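Local coordinates for 2-oxoglutarate (2OG) and Fe(II)-dependent oxygenase superfamily protein (Arabidopsis thaliana, PDB 6KWA), which probably catalyses the irreversible, 2-oxoglutarate-dependent oxidation of the plant hormone indole-3-acetic acid to inactive 2-oxoindole-3-acetic acid, removing active auxin, at residues 147-152 and 239-244; 174-179 and 208-213. All coordinates share one frame; numbering follows the deposited sequence.

Interaction 1: 147-152 and 239-244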
loop_
_atom_site.group_PDB
_atom_site.type_symbol
_atom_site.label_atom_id
_atom_site.label_comp_id
_atom_site.label_asym_id
_atom_site.label_seq_id
_atom_site.Cartn_x
_atom_site.Cartn_y
_atom_site.Cartn_z
ATOM N N SER A 147 -2.246 10.899 1.403
ATOM C CA SER A 147 -1.584 9.618 1.252
ATOM C C SER A 147 -0.307 9.598 2.072
ATOM O O SER A 147 0.173 10.634 2.519
ATOM C CB SER A 147 -1.289 9.314 -0.206
ATOM O OG SER A 147 -2.495 9.160 -0.913
ATOM N N GLN A 148 0.197 8.394 2.297
ATOM C CA GLN A 148 1.378 8.155 3.106
ATOM C C GLN A 148 2.312 7.195 2.387
ATOM O O GLN A 148 1.892 6.195 1.812
ATOM C CB GLN A 148 0.986 7.591 4.470
ATOM C CG GLN A 148 2.139 7.199 5.391
ATOM C CD GLN A 148 1.632 6.774 6.759
ATOM O OE1 GLN A 148 0.460 6.978 7.075
ATOM N NE2 GLN A 148 2.478 6.118 7.549
ATOM N N PHE A 149 3.588 7.546 2.398
ATOM C CA PHE A 149 4.621 6.759 1.767
ATOM C C PHE A 149 5.393 5.999 2.851
ATOM O O PHE A 149 5.716 6.575 3.886
ATOM C CB PHE A 149 5.486 7.712 0.970
ATOM C CG PHE A 149 6.570 7.071 0.184
ATOM C CD1 PHE A 149 6.284 6.335 -0.957
ATOM C CD2 PHE A 149 7.899 7.302 0.523
ATOM C CE1 PHE A 149 7.318 5.792 -1.716
ATOM C CE2 PHE A 149 8.934 6.766 -0.220
ATOM C CZ PHE A 149 8.645 6.001 -1.343
ATOM N N ARG A 150 5.667 4.712 2.639
ATOM C CA ARG A 150 6.478 3.975 3.596
ATOM C C ARG A 150 7.360 2.975 2.873
ATOM O O ARG A 150 6.876 2.182 2.064
ATOM C CB ARG A 150 5.599 3.241 4.619
ATOM C CG ARG A 150 6.356 2.781 5.870
ATOM C CD ARG A 150 5.480 2.766 7.128
ATOM N NE ARG A 150 6.237 2.467 8.342
ATOM C CZ ARG A 150 6.970 3.373 8.999
ATOM N NH1 ARG A 150 7.067 4.603 8.535
ATOM N NH2 ARG A 150 7.632 3.053 10.103
ATOM N N ILE A 151 8.651 2.977 3.183
ATOM C CA ILE A 151 9.544 2.010 2.561
ATOM C C ILE A 151 10.066 1.118 3.660
ATOM O O ILE A 151 10.334 1.558 4.784
ATOM C CB ILE A 151 10.696 2.669 1.805
ATOM C CG1 ILE A 151 11.545 3.542 2.727
ATOM C CG2 ILE A 151 10.148 3.515 0.658
ATOM C CD1 ILE A 151 12.660 4.296 1.995
ATOM N N ASN A 152 10.212 -0.152 3.333
ATOM C CA ASN A 152 10.443 -1.144 4.340
ATOM C C ASN A 152 11.675 -1.968 4.018
ATOM O O ASN A 152 11.926 -2.240 2.848
ATOM C CB ASN A 152 9.212 -2.054 4.421
ATOM C CG ASN A 152 7.901 -1.257 4.487
ATOM O OD1 ASN A 152 7.596 -0.634 5.503
ATOM N ND2 ASN A 152 7.131 -1.268 3.394
ATOM N N TYR A 239 13.067 -5.827 0.452
ATOM C CA TYR A 239 12.706 -4.417 0.426
ATOM C C TYR A 239 11.343 -4.248 -0.217
ATOM O O TYR A 239 11.090 -4.849 -1.239
ATOM C CB TYR A 239 13.735 -3.618 -0.362
ATOM C CG TYR A 239 15.134 -3.675 0.220
ATOM C CD1 TYR A 239 15.547 -2.763 1.184
ATOM C CD2 TYR A 239 16.032 -4.658 -0.186
ATOM C CE1 TYR A 239 16.807 -2.822 1.722
ATOM C CE2 TYR A 239 17.312 -4.721 0.340
ATOM C CZ TYR A 239 17.697 -3.803 1.292
ATOM O OH TYR A 239 18.963 -3.856 1.830
ATOM N N SER A 240 10.464 -3.445 0.366
ATOM C CA SER A 240 9.148 -3.200 -0.240
ATOM C C SER A 240 8.813 -1.725 -0.139
ATOM O O SER A 240 9.308 -1.006 0.759
ATOM C CB SER A 240 8.060 -4.060 0.396
ATOM O OG SER A 240 7.688 -3.563 1.663
ATOM N N ILE A 241 8.038 -1.251 -1.101
ATOM C CA ILE A 241 7.574 0.124 -1.082
ATOM C C ILE A 241 6.057 0.139 -0.989
ATOM O O ILE A 241 5.390 -0.417 -1.880
ATOM C CB ILE A 241 7.985 0.871 -2.349
ATOM C CG1 ILE A 241 9.471 0.652 -2.634
ATOM C CG2 ILE A 241 7.594 2.303 -2.227
ATOM C CD1 ILE A 241 9.859 0.855 -4.119
ATOM N N ALA A 242 5.507 0.790 0.041
ATOM C CA ALA A 242 4.042 0.836 0.213
ATOM C C ALA A 242 3.545 2.261 0.152
ATOM O O ALA A 242 4.166 3.176 0.718
ATOM C CB ALA A 242 3.624 0.193 1.535
ATOM N N SER A 243 2.450 2.469 -0.581
ATOM C CA SER A 243 1.829 3.786 -0.641
ATOM C C SER A 243 0.394 3.676 -0.178
ATOM O O SER A 243 -0.381 2.959 -0.771
ATOM C CB SER A 243 1.886 4.365 -2.043
ATOM O OG SER A 243 3.197 4.284 -2.564
ATOM N N PHE A 244 0.059 4.376 0.898
ATOM C CA PHE A 244 -1.250 4.249 1.529
ATOM C C PHE A 244 -2.146 5.430 1.212
ATOM O O PHE A 244 -1.812 6.554 1.541
ATOM C CB PHE A 244 -1.131 4.155 3.048
ATOM C CG PHE A 244 -0.257 3.043 3.542
ATOM C CD1 PHE A 244 -0.762 1.761 3.681
ATOM C CD2 PHE A 244 1.051 3.291 3.938
ATOM C CE1 PHE A 244 0.031 0.742 4.169
ATOM C CE2 PHE A 244 1.849 2.269 4.434
ATOM C CZ PHE A 244 1.341 1.003 4.548
#

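Interaction 2: 174-179 and 208-213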
loop_
_atom_site.group_PDB
_atom_site.type_symbol
_atom_site.label_atom_id
_atom_site.label_comp_id
_atom_site.label_asym_id
_atom_site.label_seq_id
_atom_site.Cartn_x
_atom_site.Cartn_y
_atom_site.Cartn_z
ATOM N N PHE A 174 -7.520 3.437 3.359
ATOM C CA PHE A 174 -8.530 3.047 2.391
ATOM C C PHE A 174 -7.968 1.986 1.448
ATOM O O PHE A 174 -8.512 0.884 1.311
ATOM C CB PHE A 174 -9.011 4.285 1.618
ATOM C CG PHE A 174 -10.114 4.001 0.661
ATOM C CD1 PHE A 174 -11.435 3.995 1.082
ATOM C CD2 PHE A 174 -9.835 3.756 -0.681
ATOM C CE1 PHE A 174 -12.459 3.740 0.178
ATOM C CE2 PHE A 174 -10.860 3.498 -1.583
ATOM C CZ PHE A 174 -12.179 3.478 -1.139
ATOM N N LEU A 175 -6.854 2.325 0.820
ATOM C CA LEU A 175 -6.262 1.479 -0.194
ATOM C C LEU A 175 -4.736 1.501 -0.122
ATOM O O LEU A 175 -4.158 2.544 0.070
ATOM C CB LEU A 175 -6.766 2.008 -1.539
ATOM C CG LEU A 175 -6.335 1.664 -2.944
ATOM C CD1 LEU A 175 -7.413 2.264 -3.842
ATOM C CD2 LEU A 175 -4.988 2.317 -3.242
ATOM N N THR A 176 -4.080 0.373 -0.358
ATOM C CA THR A 176 -2.623 0.343 -0.293
ATOM C C THR A 176 -2.031 -0.176 -1.606
ATOM O O THR A 176 -2.508 -1.158 -2.147
ATOM C CB THR A 176 -2.131 -0.540 0.875
ATOM O OG1 THR A 176 -2.635 -0.015 2.108
ATOM C CG2 THR A 176 -0.596 -0.580 0.919
ATOM N N ILE A 177 -1.007 0.497 -2.125
ATOM C CA ILE A 177 -0.312 0.007 -3.320
ATOM C C ILE A 177 1.068 -0.497 -2.920
ATOM O O ILE A 177 1.879 0.255 -2.396
ATOM C CB ILE A 177 -0.202 1.104 -4.407
ATOM C CG1 ILE A 177 -1.612 1.584 -4.773
ATOM C CG2 ILE A 177 0.575 0.595 -5.631
ATOM C CD1 ILE A 177 -1.694 2.550 -5.867
ATOM N N LEU A 178 1.328 -1.785 -3.138
ATOM C CA LEU A 178 2.586 -2.349 -2.666
ATOM C C LEU A 178 3.465 -2.753 -3.844
ATOM O O LEU A 178 3.073 -3.593 -4.653
ATOM C CB LEU A 178 2.327 -3.572 -1.750
ATOM C CG LEU A 178 3.589 -4.269 -1.192
ATOM C CD1 LEU A 178 4.202 -3.449 -0.050
ATOM C CD2 LEU A 178 3.292 -5.668 -0.704
ATOM N N GLN A 179 4.656 -2.170 -3.921
ATOM C CA GLN A 179 5.698 -2.664 -4.818
ATOM C C GLN A 179 6.541 -3.614 -3.976
ATOM O O GLN A 179 7.294 -3.180 -3.108
ATOM C CB GLN A 179 6.544 -1.513 -5.405
ATOM C CG GLN A 179 7.674 -1.962 -6.357
ATOM C CD GLN A 179 8.526 -0.804 -6.872
ATOM O OE1 GLN A 179 8.054 0.315 -6.991
ATOM N NE2 GLN A 179 9.800 -1.071 -7.137
ATOM N N ALA A 208 0.773 -4.882 -6.034
ATOM C CA ALA A 208 -0.254 -5.541 -5.237
ATOM C C ALA A 208 -1.150 -4.483 -4.598
ATOM O O ALA A 208 -0.668 -3.546 -3.959
ATOM C CB ALA A 208 0.389 -6.414 -4.176
ATOM N N ILE A 209 -2.452 -4.626 -4.769
ATOM C CA ILE A 209 -3.374 -3.659 -4.200
ATOM C C ILE A 209 -4.095 -4.357 -3.100
ATOM O O ILE A 209 -4.496 -5.494 -3.268
ATOM C CB ILE A 209 -4.407 -3.152 -5.222
ATOM C CG1 ILE A 209 -3.740 -2.833 -6.554
ATOM C CG2 ILE A 209 -5.157 -1.959 -4.675
ATOM C CD1 ILE A 209 -2.746 -1.754 -6.481
ATOM N N ASN A 210 -4.303 -3.690 -1.983
ATOM C CA ASN A 210 -5.192 -4.274 -1.008
ATOM C C ASN A 210 -5.976 -3.173 -0.360
ATOM O O ASN A 210 -5.556 -2.015 -0.354
ATOM C CB ASN A 210 -4.437 -5.076 0.046
ATOM C CG ASN A 210 -3.717 -4.199 0.992
ATOM O OD1 ASN A 210 -2.562 -3.861 0.761
ATOM N ND2 ASN A 210 -4.406 -3.747 2.039
ATOM N N LEU A 211 -7.133 -3.530 0.175
ATOM C CA LEU A 211 -8.004 -2.531 0.771
ATOM C C LEU A 211 -7.806 -2.580 2.282
ATOM O O LEU A 211 -7.319 -3.582 2.795
ATOM C CB LEU A 211 -9.461 -2.797 0.357
ATOM C CG LEU A 211 -9.744 -2.448 -1.112
ATOM C CD1 LEU A 211 -9.212 -3.481 -2.107
ATOM C CD2 LEU A 211 -11.226 -2.251 -1.304
ATOM N N GLY A 212 -8.105 -1.486 2.981
ATOM C CA GLY A 212 -7.928 -1.432 4.423
ATOM C C GLY A 212 -9.204 -1.074 5.188
ATOM O O GLY A 212 -10.308 -0.994 4.610
ATOM N N ASP A 213 -9.053 -0.840 6.489
ATOM C CA ASP A 213 -10.191 -0.559 7.383
ATOM C C ASP A 213 -11.083 0.584 6.895
ATOM O O ASP A 213 -12.296 0.512 6.993
ATOM C CB ASP A 213 -9.679 -0.247 8.794
ATOM C CG ASP A 213 -9.034 -1.471 9.492
ATOM O OD1 ASP A 213 -9.311 -2.645 9.108
ATOM O OD2 ASP A 213 -8.229 -1.237 10.430
#

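Interaction 1: 147-152 and 239-244
In the major sheet of the double-stranded beta-helix, the core fold of 2-oxoglutarate-dependent oxygenases, N152 and S240 meet across two antiparallel strands and bring together two residues of the 2-oxoglutarate site; the cosubstrate is absent from this chain. The N152 amide donates from ND2 to S240 OG over 2.9 Å, with the hydroxyl tilted 20° out of the amide plane. S240 OG lies between its own backbone N and carbonyl carbon (chi1 76°), and from there it faces the amide. The other end of the amide, OD1, is hydrogen-bonded to Y81 OH, so both ends of the group are held and its flip is fixed; asparagine, with a donor and an acceptor on one short stem, suits this place. Q148, R150 and N152 form hydrogen-bonded pairs with F244, A242 and S240, each pair joined by two backbone bonds. A242 has only a methyl on the pocket-facing side, between F244 and S240, its CB 4.2 Å from N152 ND2. There the F244 ring turns its edge to R150, CE2 lying 3.9 Å from R150 CB, while the guanidinium runs on to G70 O. The opposite face of the sheet is mostly apolar, packed on helix 106-133. F149 and I151 converge there on I241: its CG2 is 4.0 Å from I151 CG2, and F149, with CG anti to the backbone N (chi1 -177°), leans its ring toward the partner strand, CE1 lying 3.5 Å from that same I241 CG2.

Interaction 2: 174-179 and 208-213
With N210 CG turned between its own backbone N and carbonyl carbon (chi1 73°), the carboxamide lies alongside T176, whose CG2 stands anti to the backbone N and OG1 anti to the carbonyl carbon (chi1 -60°). N210 OD1 comes within 3.4 Å of T176 CB, a packing contact. The polar ends share a partner outside the two strands: N210 ND2 and T176 OG1 are both hydrogen-bonded to OD2 of the metal ligand D171. ND2 also reaches L211 O at 3.0 Å, approaching from above the carbonyl plane. Asparagine thus offers one NH2 to two acceptors, and threonine combines a hydroxyl for D171 with carbon for the amide to lie against. An alanine in place of N210 would probably leave D171 OD2 without a second-shell donor and open a gap beside T176. The pair belongs to the antiparallel union of strands 175-179 and 207-211, where T176 N reaches N210 O at 2.8 Å. Beyond the strand end, G212 N bonds to F174 O at 2.9 Å, and G212 serves as N-cap of helix 213-218. On the other face I209 spans two neighbours, CG2 being 4.2 Å from L175 CG and CD1 3.9 Å from I177 CG1; isoleucine and leucine side chains fill this apolar layer. That layer rests on helix 106-133, I209 touching L126 and I177 touching L122 and A123, while strand 28-32 lies beyond 207-211 and strand 237-245 flanks 175-179, with a classic beta bulge where F174 and L175 both face L245.

In the fold
Strands 237-245 and 175-179 are neighbours, so interactions 1 and 2 are parts of one continuous sheet, their centres about 10 Å apart. The seam is closed by probable hydrogen bonds, Q179 N to I241 O at 2.8 Å and I177 N to S243 O at 2.9 Å. On the face of N152, S240, F244, T176 and N210 lies the active site, where H169, D171 and H228 hold the magnesium ion. Interaction 1 supplies part of the 2-oxoglutarate pocket, whereas interaction 2 supplies second-shell support for D171. The side chains of F244 and N210 each come within about 5 Å of the metal. Helix 106-133 backs both contacts on the other face.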